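Local coordinates for rhamnonate dehydratase (Gibberella zeae PH-1, PDB 3FXG), which probably catalyses the magnesium-dependent dehydration of L-rhamnonate, as a member of the enolase superfamily, at residues F190-G195 with S226-Y231; F205-R210 with L240-N245; Y231-V236 with R264-V269. All coordinates share one frame; numbering follows the deposited sequence.

Contact 1 of 3, residues F190-G195 with S226-Y231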
ATOM      1  N   PHE A 190      21.155 -28.347 -12.449  1.00 16.02           N
ATOM      2  CA  PHE A 190      22.080 -27.728 -11.501  1.00 16.89           C
ATOM      3  C   PHE A 190      21.520 -26.605 -10.634  1.00 17.70           C
ATOM      4  O   PHE A 190      20.683 -25.820 -11.076  1.00 17.67           O
ATOM      5  CB  PHE A 190      23.310 -27.254 -12.275  1.00 18.02           C
ATOM      6  CG  PHE A 190      23.864 -28.306 -13.195  1.00 20.70           C
ATOM      7  CD1 PHE A 190      24.519 -29.422 -12.680  1.00 22.02           C
ATOM      8  CD2 PHE A 190      23.648 -28.230 -14.568  1.00 20.56           C
ATOM      9  CE1 PHE A 190      24.948 -30.451 -13.519  1.00 22.79           C
ATOM     10  CE2 PHE A 190      24.073 -29.254 -15.415  1.00 22.81           C
ATOM     11  CZ  PHE A 190      24.721 -30.366 -14.888  1.00 21.92           C
ATOM     12  N   CYS A 191      22.001 -26.546  -9.393  1.00 17.33           N
ATOM     13  CA  CYS A 191      21.560 -25.549  -8.423  1.00 18.47           C
ATOM     14  C   CYS A 191      22.411 -24.277  -8.472  1.00 18.60           C
ATOM     15  O   CYS A 191      23.462 -24.246  -9.108  1.00 18.55           O
ATOM     16  CB  CYS A 191      21.599 -26.143  -7.010  1.00 18.84           C
ATOM     17  SG  CYS A 191      23.261 -26.301  -6.306  1.00 23.61           S
ATOM     18  N   PRO A 192      21.961 -23.209  -7.794  1.00 19.39           N
ATOM     19  CA  PRO A 192      22.683 -21.933  -7.769  1.00 19.75           C
ATOM     20  C   PRO A 192      24.136 -22.012  -7.296  1.00 20.39           C
ATOM     21  O   PRO A 192      24.981 -21.239  -7.745  1.00 18.98           O
ATOM     22  CB  PRO A 192      21.823 -21.070  -6.847  1.00 19.48           C
ATOM     23  CG  PRO A 192      20.442 -21.593  -7.099  1.00 19.81           C
ATOM     24  CD  PRO A 192      20.668 -23.088  -7.093  1.00 20.32           C
ATOM     25  N   ASP A 193      24.428 -22.941  -6.391  1.00 21.86           N
ATOM     26  CA  ASP A 193      25.785 -23.073  -5.877  1.00 24.70           C
ATOM     27  C   ASP A 193      26.804 -23.514  -6.923  1.00 24.99           C
ATOM     28  O   ASP A 193      28.006 -23.519  -6.659  1.00 24.50           O
ATOM     29  CB  ASP A 193      25.807 -24.020  -4.678  1.00 27.82           C
ATOM     30  CG  ASP A 193      25.137 -23.417  -3.460  1.00 32.88           C
ATOM     31  OD1 ASP A 193      25.527 -22.298  -3.063  1.00 35.48           O
ATOM     32  OD2 ASP A 193      24.224 -24.054  -2.899  1.00 36.65           O
ATOM     33  N   ASP A 194      26.329 -23.883  -8.108  1.00 24.63           N
ATOM     34  CA  ASP A 194      27.227 -24.284  -9.185  1.00 24.92           C
ATOM     35  C   ASP A 194      27.614 -23.040  -9.981  1.00 23.62           C
ATOM     36  O   ASP A 194      28.291 -23.121 -11.006  1.00 23.82           O
ATOM     37  CB  ASP A 194      26.556 -25.320 -10.089  1.00 26.86           C
ATOM     38  CG  ASP A 194      26.702 -26.736  -9.558  1.00 30.27           C
ATOM     39  OD1 ASP A 194      26.729 -26.913  -8.322  1.00 31.18           O
ATOM     40  OD2 ASP A 194      26.779 -27.677 -10.375  1.00 33.12           O
ATOM     41  N   GLY A 195      27.168 -21.887  -9.489  1.00 22.31           N
ATOM     42  CA  GLY A 195      27.485 -20.621 -10.121  1.00 19.95           C
ATOM     43  C   GLY A 195      27.121 -20.458 -11.583  1.00 21.29           C
ATOM     44  O   GLY A 195      26.257 -21.157 -12.113  1.00 20.50           O
ATOM     45  N   SER A 226      14.642 -25.690  -5.326  1.00 12.48           N
ATOM     46  CA  SER A 226      16.087 -25.547  -5.168  1.00 13.78           C
ATOM     47  C   SER A 226      16.768 -24.225  -5.503  1.00 13.31           C
ATOM     48  O   SER A 226      17.968 -24.090  -5.271  1.00 12.91           O
ATOM     49  CB  SER A 226      16.783 -26.639  -5.978  1.00 14.36           C
ATOM     50  OG  SER A 226      16.663 -26.369  -7.368  1.00 15.43           O
ATOM     51  N   LEU A 227      16.043 -23.256  -6.053  1.00 11.71           N
ATOM     52  CA  LEU A 227      16.686 -21.999  -6.416  1.00 11.52           C
ATOM     53  C   LEU A 227      16.411 -20.878  -5.422  1.00 11.57           C
ATOM     54  O   LEU A 227      15.999 -21.116  -4.284  1.00 12.39           O
ATOM     55  CB  LEU A 227      16.236 -21.564  -7.819  1.00  9.33           C
ATOM     56  CG  LEU A 227      16.213 -22.672  -8.881  1.00 11.46           C
ATOM     57  CD1 LEU A 227      15.776 -22.082 -10.217  1.00 10.57           C
ATOM     58  CD2 LEU A 227      17.595 -23.319  -8.997  1.00  9.89           C
ATOM     59  N   ASN A 228      16.673 -19.652  -5.855  1.00 11.31           N
ATOM     60  CA  ASN A 228      16.425 -18.476  -5.032  1.00 13.12           C
ATOM     61  C   ASN A 228      15.982 -17.372  -5.986  1.00 13.63           C
ATOM     62  O   ASN A 228      16.061 -17.539  -7.206  1.00 14.26           O
ATOM     63  CB  ASN A 228      17.684 -18.075  -4.255  1.00 13.61           C
ATOM     64  CG  ASN A 228      18.846 -17.735  -5.156  1.00 14.45           C
ATOM     65  OD1 ASN A 228      18.764 -16.827  -5.984  1.00 13.66           O
ATOM     66  ND2 ASN A 228      19.946 -18.459  -4.993  1.00 13.55           N
ATOM     67  N   VAL A 229      15.517 -16.251  -5.447  1.00 12.70           N
ATOM     68  CA  VAL A 229      15.024 -15.166  -6.287  1.00 12.10           C
ATOM     69  C   VAL A 229      15.978 -14.660  -7.360  1.00 12.46           C
ATOM     70  O   VAL A 229      15.615 -14.618  -8.539  1.00 11.22           O
ATOM     71  CB  VAL A 229      14.544 -13.973  -5.426  1.00 13.07           C
ATOM     72  CG1 VAL A 229      14.158 -12.799  -6.320  1.00 12.98           C
ATOM     73  CG2 VAL A 229      13.343 -14.397  -4.589  1.00 11.08           C
ATOM     74  N   SER A 230      17.187 -14.269  -6.965  1.00 11.36           N
ATOM     75  CA  SER A 230      18.157 -13.753  -7.928  1.00 12.84           C
ATOM     76  C   SER A 230      18.523 -14.761  -9.010  1.00 13.42           C
ATOM     77  O   SER A 230      18.557 -14.423 -10.195  1.00 13.77           O
ATOM     78  CB  SER A 230      19.439 -13.305  -7.216  1.00 15.59           C
ATOM     79  OG  SER A 230      19.194 -12.184  -6.386  1.00 21.14           O
ATOM     80  N   TYR A 231      18.804 -15.994  -8.604  1.00 12.42           N
ATOM     81  CA  TYR A 231      19.183 -17.023  -9.567  1.00 12.84           C
ATOM     82  C   TYR A 231      18.045 -17.313 -10.540  1.00 11.70           C
ATOM     83  O   TYR A 231      18.265 -17.438 -11.748  1.00 11.32           O
ATOM     84  CB  TYR A 231      19.590 -18.311  -8.851  1.00 12.36           C
ATOM     85  CG  TYR A 231      20.204 -19.331  -9.781  1.00 13.12           C
ATOM     86  CD1 TYR A 231      21.565 -19.294 -10.090  1.00 14.56           C
ATOM     87  CD2 TYR A 231      19.419 -20.316 -10.381  1.00 14.94           C
ATOM     88  CE1 TYR A 231      22.130 -20.218 -10.971  1.00 16.17           C
ATOM     89  CE2 TYR A 231      19.968 -21.238 -11.264  1.00 13.78           C
ATOM     90  CZ  TYR A 231      21.324 -21.185 -11.554  1.00 15.07           C
ATOM     91  OH  TYR A 231      21.868 -22.104 -12.418  1.00 15.47           O
TER
HETATM   92  O   HOH W   1      24.240 -22.859 -11.420  1.00 16.25           O
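Pro192 lies across the Tyr231 ring, the two side chains meeting at about a right angle. The methylene at CG makes the approach: Pro192 CG stands 3.8 Å from the centroid of the Tyr231 ring and 24° off its normal, the geometry of a CH-pi contact displaced toward the rim. The displacement is toward the root of the ring, since the shortest separation is 3.5 Å from Pro192 CG to Tyr231 CG. A chi1 of -171° sets Tyr231 CG anti to the backbone N, beside the carbonyl carbon, and CG is the ring atom nearest Pro192 CG. The rest of the proline is held at its other edge, where Pro192 CD meets Leu227 CD2 at 3.6 Å and Ser226 O at 3.4 Å. Asn228 adds its amide nitrogen beside Pro192 CB, while its OD1 turns back to cap the helix: Tyr231 N donates to Asn228 OD1 over 2.7 Å in a nearly straight bond (172°). The N-cap residue thus also borders the proline.

Both segments follow barrel strands, 184-187 and 219-222, and lead into the next helices, so the contact joins neighbouring beta-alpha loops of the enolase-type barrel. Ser226, bonded to Cys223 O, has its side chain about 11 Å from the bound magnesium ion.

At the far end of the ring, a water donates to Cys191 O (2.8 Å) and Gly195 O (2.7 Å) and also bonds to Tyr231 OH. Asn202 of helix 195-213 bonds to the same hydroxyl and to Phe190 O. Dispersion therefore governs the direct contact, whereas the polar linkage is indirect: one ordered water ties the phenol to two loop carbonyls and, with Asn202, anchors the hydroxyl.

Contact 2 of 3, residues F205-R210 with L240-N245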
ATOM      1  N   PHE A 205      21.188 -27.282 -21.372  1.00 17.96           N
ATOM      2  CA  PHE A 205      20.337 -28.445 -21.135  1.00 18.03           C
ATOM      3  C   PHE A 205      18.942 -28.217 -21.710  1.00 18.08           C
ATOM      4  O   PHE A 205      18.398 -29.068 -22.425  1.00 16.84           O
ATOM      5  CB  PHE A 205      20.235 -28.697 -19.629  1.00 18.02           C
ATOM      6  CG  PHE A 205      19.250 -29.765 -19.247  1.00 18.44           C
ATOM      7  CD1 PHE A 205      19.558 -31.111 -19.416  1.00 20.19           C
ATOM      8  CD2 PHE A 205      18.023 -29.424 -18.685  1.00 18.47           C
ATOM      9  CE1 PHE A 205      18.660 -32.105 -19.024  1.00 21.46           C
ATOM     10  CE2 PHE A 205      17.119 -30.407 -18.290  1.00 20.05           C
ATOM     11  CZ  PHE A 205      17.437 -31.751 -18.457  1.00 19.93           C
ATOM     12  N   LEU A 206      18.365 -27.065 -21.383  1.00 16.61           N
ATOM     13  CA  LEU A 206      17.035 -26.713 -21.856  1.00 16.84           C
ATOM     14  C   LEU A 206      17.027 -26.444 -23.359  1.00 17.50           C
ATOM     15  O   LEU A 206      16.066 -26.778 -24.050  1.00 18.28           O
ATOM     16  CB  LEU A 206      16.515 -25.489 -21.087  1.00 15.13           C
ATOM     17  CG  LEU A 206      16.312 -25.711 -19.582  1.00 14.68           C
ATOM     18  CD1 LEU A 206      15.855 -24.414 -18.917  1.00 15.32           C
ATOM     19  CD2 LEU A 206      15.280 -26.818 -19.355  1.00 11.96           C
ATOM     20  N   ARG A 207      18.101 -25.851 -23.867  1.00 19.39           N
ATOM     21  CA  ARG A 207      18.199 -25.558 -25.294  1.00 20.66           C
ATOM     22  C   ARG A 207      18.177 -26.860 -26.092  1.00 21.02           C
ATOM     23  O   ARG A 207      17.545 -26.945 -27.146  1.00 20.34           O
ATOM     24  CB  ARG A 207      19.496 -24.809 -25.603  1.00 23.19           C
ATOM     25  CG  ARG A 207      19.607 -24.354 -27.049  1.00 27.00           C
ATOM     26  CD  ARG A 207      21.060 -24.203 -27.470  1.00 31.89           C
ATOM     27  NE  ARG A 207      21.744 -25.495 -27.509  1.00 35.62           N
ATOM     28  CZ  ARG A 207      21.465 -26.468 -28.375  1.00 36.98           C
ATOM     29  NH1 ARG A 207      20.513 -26.304 -29.286  1.00 35.47           N
ATOM     30  NH2 ARG A 207      22.138 -27.610 -28.329  1.00 37.65           N
ATOM     31  N   LYS A 208      18.875 -27.868 -25.579  1.00 21.71           N
ATOM     32  CA  LYS A 208      18.950 -29.167 -26.234  1.00 23.19           C
ATOM     33  C   LYS A 208      17.565 -29.791 -26.360  1.00 22.42           C
ATOM     34  O   LYS A 208      17.212 -30.348 -27.399  1.00 20.98           O
ATOM     35  CB  LYS A 208      19.875 -30.099 -25.444  1.00 26.41           C
ATOM     36  CG  LYS A 208      20.078 -31.460 -26.091  1.00 32.53           C
ATOM     37  CD  LYS A 208      21.124 -32.296 -25.360  1.00 36.30           C
ATOM     38  CE  LYS A 208      22.530 -31.722 -25.520  1.00 38.96           C
ATOM     39  NZ  LYS A 208      22.707 -30.392 -24.865  1.00 40.70           N
ATOM     40  N   HIS A 209      16.775 -29.691 -25.298  1.00 20.50           N
ATOM     41  CA  HIS A 209      15.431 -30.246 -25.319  1.00 20.33           C
ATOM     42  C   HIS A 209      14.536 -29.480 -26.282  1.00 19.68           C
ATOM     43  O   HIS A 209      13.771 -30.082 -27.037  1.00 20.29           O
ATOM     44  CB  HIS A 209      14.842 -30.235 -23.911  1.00 19.58           C
ATOM     45  CG  HIS A 209      15.330 -31.360 -23.055  1.00 20.14           C
ATOM     46  ND1 HIS A 209      15.839 -31.170 -21.789  1.00 21.36           N
ATOM     47  CD2 HIS A 209      15.383 -32.694 -23.285  1.00 19.90           C
ATOM     48  CE1 HIS A 209      16.186 -32.338 -21.278  1.00 19.56           C
ATOM     49  NE2 HIS A 209      15.920 -33.279 -22.164  1.00 19.71           N
ATOM     50  N   ARG A 210      14.637 -28.156 -26.262  1.00 18.87           N
ATOM     51  CA  ARG A 210      13.834 -27.329 -27.158  1.00 19.80           C
ATOM     52  C   ARG A 210      14.175 -27.690 -28.599  1.00 20.29           C
ATOM     53  O   ARG A 210      13.298 -27.767 -29.458  1.00 18.56           O
ATOM     54  CB  ARG A 210      14.116 -25.840 -26.916  1.00 18.06           C
ATOM     55  CG  ARG A 210      13.545 -24.909 -27.988  1.00 16.27           C
ATOM     56  CD  ARG A 210      12.052 -25.119 -28.183  1.00 18.42           C
ATOM     57  NE  ARG A 210      11.263 -24.654 -27.044  1.00 16.19           N
ATOM     58  CZ  ARG A 210      10.061 -25.125 -26.726  1.00 18.66           C
ATOM     59  NH1 ARG A 210       9.508 -26.087 -27.459  1.00 17.13           N
ATOM     60  NH2 ARG A 210       9.407 -24.628 -25.680  1.00 17.01           N
ATOM     61  N   LEU A 240      15.019 -16.902 -22.185  1.00 19.34           N
ATOM     62  CA  LEU A 240      13.878 -16.283 -22.846  1.00 22.46           C
ATOM     63  C   LEU A 240      13.571 -16.764 -24.264  1.00 22.77           C
ATOM     64  O   LEU A 240      12.406 -16.958 -24.604  1.00 22.93           O
ATOM     65  CB  LEU A 240      14.017 -14.757 -22.813  1.00 24.77           C
ATOM     66  CG  LEU A 240      13.927 -14.176 -21.392  1.00 27.47           C
ATOM     67  CD1 LEU A 240      14.003 -12.656 -21.441  1.00 28.04           C
ATOM     68  CD2 LEU A 240      12.626 -14.621 -20.735  1.00 29.26           C
ATOM     69  N   ASP A 241      14.592 -16.984 -25.085  1.00 22.60           N
ATOM     70  CA  ASP A 241      14.352 -17.439 -26.454  1.00 24.26           C
ATOM     71  C   ASP A 241      13.951 -18.912 -26.564  1.00 22.67           C
ATOM     72  O   ASP A 241      13.613 -19.388 -27.651  1.00 21.99           O
ATOM     73  CB  ASP A 241      15.583 -17.179 -27.324  1.00 29.22           C
ATOM     74  CG  ASP A 241      16.828 -17.862 -26.798  1.00 34.57           C
ATOM     75  OD1 ASP A 241      17.899 -17.703 -27.424  1.00 39.16           O
ATOM     76  OD2 ASP A 241      16.741 -18.555 -25.761  1.00 38.62           O
ATOM     77  N   LEU A 242      13.985 -19.635 -25.449  1.00 19.52           N
ATOM     78  CA  LEU A 242      13.618 -21.049 -25.459  1.00 18.77           C
ATOM     79  C   LEU A 242      12.113 -21.240 -25.286  1.00 18.54           C
ATOM     80  O   LEU A 242      11.604 -22.360 -25.359  1.00 19.20           O
ATOM     81  CB  LEU A 242      14.377 -21.800 -24.362  1.00 17.97           C
ATOM     82  CG  LEU A 242      15.906 -21.750 -24.452  1.00 18.65           C
ATOM     83  CD1 LEU A 242      16.508 -22.661 -23.391  1.00 19.06           C
ATOM     84  CD2 LEU A 242      16.360 -22.189 -25.839  1.00 17.79           C
ATOM     85  N   ASN A 243      11.411 -20.137 -25.050  1.00 18.96           N
ATOM     86  CA  ASN A 243       9.964 -20.139 -24.877  1.00 19.97           C
ATOM     87  C   ASN A 243       9.442 -21.178 -23.879  1.00 17.95           C
ATOM     88  O   ASN A 243       8.530 -21.944 -24.190  1.00 16.99           O
ATOM     89  CB  ASN A 243       9.290 -20.340 -26.239  1.00 23.71           C
ATOM     90  CG  ASN A 243       9.607 -19.216 -27.220  1.00 28.85           C
ATOM     91  OD1 ASN A 243       9.348 -19.330 -28.419  1.00 32.14           O
ATOM     92  ND2 ASN A 243      10.164 -18.121 -26.708  1.00 29.08           N
ATOM     93  N   ILE A 244      10.014 -21.194 -22.681  1.00 15.16           N
ATOM     94  CA  ILE A 244       9.584 -22.130 -21.642  1.00 14.04           C
ATOM     95  C   ILE A 244       8.142 -21.814 -21.237  1.00 13.18           C
ATOM     96  O   ILE A 244       7.802 -20.660 -20.983  1.00 14.86           O
ATOM     97  CB  ILE A 244      10.510 -22.033 -20.399  1.00 14.51           C
ATOM     98  CG1 ILE A 244      11.942 -22.407 -20.795  1.00 14.94           C
ATOM     99  CG2 ILE A 244      10.007 -22.939 -19.282  1.00 10.30           C
ATOM    100  CD1 ILE A 244      12.075 -23.783 -21.426  1.00 19.29           C
ATOM    101  N   ASN A 245       7.296 -22.840 -21.181  1.00 13.25           N
ATOM    102  CA  ASN A 245       5.887 -22.661 -20.824  1.00 11.97           C
ATOM    103  C   ASN A 245       5.741 -22.140 -19.392  1.00 12.86           C
ATOM    104  O   ASN A 245       5.069 -21.134 -19.155  1.00 13.85           O
ATOM    105  CB  ASN A 245       5.131 -23.984 -20.978  1.00 12.99           C
ATOM    106  CG  ASN A 245       3.623 -23.796 -20.973  1.00 13.37           C
ATOM    107  OD1 ASN A 245       2.872 -24.720 -20.662  1.00 17.05           O
ATOM    108  ND2 ASN A 245       3.175 -22.599 -21.329  1.00 13.02           N
TER
HETATM  109  O   HOH W   2       6.963 -24.037 -24.157  1.00 14.41           O
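The Arg210 guanidinium is presented edge-on to the backbone of Leu242 and Asn243, with Leu242 O, Asn243 O and a water near its plane. Within helix 195-213, His209 turns an edge to Phe205: ND1 lies over one face of the Phe205 ring, toward the rim, and Phe205 CE2 lies in the imidazole plane. The setting is the (beta/alpha)8-type barrel of the enolase superfamily: helix 195-213 packs against the 3-10 turn 240-242 that links helix 229-238 to strand 246-248.

Arg210 grips one carbonyl side-on with two nitrogens. Its NE donates to Leu242 O over 2.9 Å at 155°, and its NH2 donates to the same oxygen over 3.2 Å at 137°. Bends at chi2 and chi3 bring CD and then NE round to the Leu242 carbonyl. The remaining terminal nitrogen, NH1, bonds to Phe217 O and Gly214 O, so carbonyls of two loops meet its nitrogens.

Beside this grip lies an apolar patch. Leu242 CD1 packs on Leu206 CB at 3.6 Å and reaches Arg207 N at the same distance, while CD2 lies against the aliphatic part of Arg207, whose guanidinium pairs with Glu204 and Glu211.

Asn243 adds a separate polar link: Arg210 NH2 bonds weakly to Asn243 O, and the water donates to Asn243 O over 2.6 Å while weakly accepting from Arg210 NH2.

Contact 3 of 3, residues Y231-V236 with R264-V269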
ATOM      1  N   TYR A 231      18.804 -15.994  -8.604  1.00 12.42           N
ATOM      2  CA  TYR A 231      19.183 -17.023  -9.567  1.00 12.84           C
ATOM      3  C   TYR A 231      18.045 -17.313 -10.540  1.00 11.70           C
ATOM      4  O   TYR A 231      18.265 -17.438 -11.748  1.00 11.32           O
ATOM      5  CB  TYR A 231      19.590 -18.311  -8.851  1.00 12.36           C
ATOM      6  CG  TYR A 231      20.204 -19.331  -9.781  1.00 13.12           C
ATOM      7  CD1 TYR A 231      21.565 -19.294 -10.090  1.00 14.56           C
ATOM      8  CD2 TYR A 231      19.419 -20.316 -10.381  1.00 14.94           C
ATOM      9  CE1 TYR A 231      22.130 -20.218 -10.971  1.00 16.17           C
ATOM     10  CE2 TYR A 231      19.968 -21.238 -11.264  1.00 13.78           C
ATOM     11  CZ  TYR A 231      21.324 -21.185 -11.554  1.00 15.07           C
ATOM     12  OH  TYR A 231      21.868 -22.104 -12.418  1.00 15.47           O
ATOM     13  N   THR A 232      16.829 -17.420 -10.015  1.00 11.46           N
ATOM     14  CA  THR A 232      15.664 -17.684 -10.851  1.00 12.05           C
ATOM     15  C   THR A 232      15.519 -16.585 -11.895  1.00 10.86           C
ATOM     16  O   THR A 232      15.312 -16.858 -13.078  1.00 10.55           O
ATOM     17  CB  THR A 232      14.370 -17.744 -10.014  1.00 11.14           C
ATOM     18  OG1 THR A 232      14.448 -18.839  -9.093  1.00 11.88           O
ATOM     19  CG2 THR A 232      13.156 -17.939 -10.915  1.00 10.80           C
ATOM     20  N   ILE A 233      15.632 -15.336 -11.454  1.00 10.72           N
ATOM     21  CA  ILE A 233      15.511 -14.204 -12.361  1.00  9.72           C
ATOM     22  C   ILE A 233      16.567 -14.241 -13.463  1.00 11.03           C
ATOM     23  O   ILE A 233      16.261 -13.983 -14.629  1.00 11.70           O
ATOM     24  CB  ILE A 233      15.593 -12.862 -11.579  1.00 10.30           C
ATOM     25  CG1 ILE A 233      14.294 -12.661 -10.784  1.00 10.23           C
ATOM     26  CG2 ILE A 233      15.809 -11.694 -12.534  1.00  9.71           C
ATOM     27  CD1 ILE A 233      14.267 -11.404  -9.925  1.00 10.67           C
ATOM     28  N   GLU A 234      17.806 -14.575 -13.110  1.00 11.37           N
ATOM     29  CA  GLU A 234      18.861 -14.629 -14.117  1.00 14.42           C
ATOM     30  C   GLU A 234      18.694 -15.812 -15.072  1.00 12.53           C
ATOM     31  O   GLU A 234      18.921 -15.675 -16.272  1.00 12.38           O
ATOM     32  CB  GLU A 234      20.246 -14.688 -13.459  1.00 17.27           C
ATOM     33  CG  GLU A 234      21.374 -14.878 -14.475  1.00 24.96           C
ATOM     34  CD  GLU A 234      22.757 -14.625 -13.905  1.00 29.20           C
ATOM     35  OE1 GLU A 234      23.005 -14.982 -12.735  1.00 31.98           O
ATOM     36  OE2 GLU A 234      23.608 -14.080 -14.642  1.00 33.82           O
ATOM     37  N   LEU A 235      18.300 -16.963 -14.536  1.00 12.04           N
ATOM     38  CA  LEU A 235      18.104 -18.164 -15.350  1.00 12.13           C
ATOM     39  C   LEU A 235      16.968 -17.967 -16.350  1.00 12.81           C
ATOM     40  O   LEU A 235      17.101 -18.291 -17.534  1.00 12.49           O
ATOM     41  CB  LEU A 235      17.796 -19.367 -14.452  1.00 12.00           C
ATOM     42  CG  LEU A 235      17.469 -20.698 -15.142  1.00 13.80           C
ATOM     43  CD1 LEU A 235      18.647 -21.148 -16.002  1.00 13.78           C
ATOM     44  CD2 LEU A 235      17.156 -21.749 -14.089  1.00 14.93           C
ATOM     45  N   VAL A 236      15.844 -17.446 -15.876  1.00 10.89           N
ATOM     46  CA  VAL A 236      14.712 -17.214 -16.756  1.00 11.09           C
ATOM     47  C   VAL A 236      15.108 -16.233 -17.858  1.00 11.86           C
ATOM     48  O   VAL A 236      14.783 -16.443 -19.027  1.00 12.46           O
ATOM     49  CB  VAL A 236      13.493 -16.688 -15.961  1.00 11.34           C
ATOM     50  CG1 VAL A 236      12.403 -16.196 -16.909  1.00 11.16           C
ATOM     51  CG2 VAL A 236      12.944 -17.816 -15.085  1.00 10.24           C
ATOM     52  N   ARG A 264       7.935  -9.268 -10.691  1.00  9.83           N
ATOM     53  CA  ARG A 264       8.303  -7.891 -11.002  1.00 10.85           C
ATOM     54  C   ARG A 264       9.328  -7.913 -12.131  1.00 10.66           C
ATOM     55  O   ARG A 264       9.342  -7.039 -12.996  1.00  8.79           O
ATOM     56  CB  ARG A 264       8.904  -7.196  -9.773  1.00 11.37           C
ATOM     57  CG  ARG A 264       9.503  -5.825 -10.078  1.00 15.82           C
ATOM     58  CD  ARG A 264       9.979  -5.094  -8.821  1.00 15.79           C
ATOM     59  NE  ARG A 264      11.146  -5.719  -8.203  1.00 15.43           N
ATOM     60  CZ  ARG A 264      11.730  -5.269  -7.096  1.00 16.06           C
ATOM     61  NH1 ARG A 264      11.256  -4.189  -6.487  1.00 15.60           N
ATOM     62  NH2 ARG A 264      12.784  -5.899  -6.594  1.00 15.54           N
ATOM     63  N   ALA A 265      10.181  -8.929 -12.117  1.00  9.24           N
ATOM     64  CA  ALA A 265      11.218  -9.066 -13.130  1.00 11.56           C
ATOM     65  C   ALA A 265      10.710  -9.734 -14.405  1.00 10.46           C
ATOM     66  O   ALA A 265      11.055  -9.317 -15.511  1.00  9.75           O
ATOM     67  CB  ALA A 265      12.390  -9.861 -12.567  1.00  9.92           C
ATOM     68  N   HIS A 266       9.886 -10.763 -14.250  1.00 10.65           N
ATOM     69  CA  HIS A 266       9.372 -11.504 -15.402  1.00 11.10           C
ATOM     70  C   HIS A 266       7.849 -11.626 -15.375  1.00 11.17           C
ATOM     71  O   HIS A 266       7.311 -12.724 -15.256  1.00  9.83           O
ATOM     72  CB  HIS A 266       9.990 -12.905 -15.417  1.00  9.68           C
ATOM     73  CG  HIS A 266      11.478 -12.908 -15.576  1.00 10.91           C
ATOM     74  ND1 HIS A 266      12.103 -12.480 -16.726  1.00  8.95           N
ATOM     75  CD2 HIS A 266      12.464 -13.290 -14.729  1.00 10.20           C
ATOM     76  CE1 HIS A 266      13.412 -12.596 -16.583  1.00 10.80           C
ATOM     77  NE2 HIS A 266      13.657 -13.086 -15.380  1.00 11.11           N
ATOM     78  N   PRO A 267       7.137 -10.500 -15.512  1.00 11.31           N
ATOM     79  CA  PRO A 267       5.670 -10.526 -15.487  1.00 11.77           C
ATOM     80  C   PRO A 267       4.974 -11.270 -16.631  1.00 11.87           C
ATOM     81  O   PRO A 267       3.790 -11.595 -16.523  1.00 12.84           O
ATOM     82  CB  PRO A 267       5.307  -9.043 -15.434  1.00 11.65           C
ATOM     83  CG  PRO A 267       6.416  -8.405 -16.227  1.00 13.54           C
ATOM     84  CD  PRO A 267       7.639  -9.128 -15.700  1.00 11.41           C
ATOM     85  N   THR A 268       5.690 -11.546 -17.717  1.00 11.48           N
ATOM     86  CA  THR A 268       5.081 -12.263 -18.839  1.00 11.88           C
ATOM     87  C   THR A 268       5.438 -13.753 -18.831  1.00 12.32           C
ATOM     88  O   THR A 268       5.124 -14.477 -19.776  1.00 11.63           O
ATOM     89  CB  THR A 268       5.515 -11.672 -20.198  1.00 12.27           C
ATOM     90  OG1 THR A 268       6.901 -11.950 -20.417  1.00 14.13           O
ATOM     91  CG2 THR A 268       5.300 -10.161 -20.218  1.00 13.40           C
ATOM     92  N   VAL A 269       6.099 -14.206 -17.769  1.00 10.90           N
ATOM     93  CA  VAL A 269       6.492 -15.608 -17.656  1.00 11.63           C
ATOM     94  C   VAL A 269       5.667 -16.300 -16.575  1.00 12.25           C
ATOM     95  O   VAL A 269       5.391 -15.720 -15.522  1.00 10.86           O
ATOM     96  CB  VAL A 269       7.992 -15.742 -17.309  1.00 12.62           C
ATOM     97  CG1 VAL A 269       8.376 -17.209 -17.195  1.00 10.90           C
ATOM     98  CG2 VAL A 269       8.834 -15.064 -18.381  1.00 12.50           C
TER
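His266 donates from NE2 to the backbone carbonyl Ile233 O over 2.9 Å, in a nearly straight bond of 165°. The oxygen is met on a lone pair in the carbonyl plane (C=O...N angle 123°) and itself lies 9° from the imidazole plane, so the direction is well defined from both sides. Val236, one turn farther along the helix, lies over one face of the same ring: its CG1 is 3.5 Å from the centroid and almost on the normal, a centred CH-pi contact. This methyl, the one anti to the backbone N, is thus placed both over the ring and against Val269 CG2, at 4.0 Å from Val236 CG1. Ile233 itself packs its CD1 against Ala265 CB at 3.6 Å.

Helix 259-265 ends just before His266, and a type I turn from His266 to Val269 leads into strand 270-273. The contact therefore joins successive barrel helices, 229-238 and 259-265, through the last residue of the second helix and the turn after it. Phe271 touches both Val236 and His266 from the strand behind, and Trp247 packs on Val236 and Val269. Outward, Pro267 of the second subunit packs on Ile233 and Ala265, and Thr268 of that subunit on His266, which places the pair beside an assembly interface.

Because NE2 donates, it carries a proton; this bond, with Val236 over the face, orients the imidazole within an otherwise hydrophobic contact.

In the fold
All three contacts join neighbouring beta-alpha units of the barrel domain, but at different levels. Contact 1 joins the loops that follow strands 184-187 and 219-222, whereas contact 2 holds helix 195-213 to the turn before strand 246-248. Contact 3 is the buried one; the other two are partly buried. Helix 229-238 serves both contacts 1 and 3, which share Tyr231, and Leu227 of contact 1 packs on Thr232 and Leu235 of contact 3. The chemistry differs accordingly: a proline-tyrosine CH-pi contact with a water bridge at the hydroxyl in the first, a guanidinium gripping one backbone carbonyl in the second, and one imidazole-to-carbonyl bond among aliphatic groups in the third.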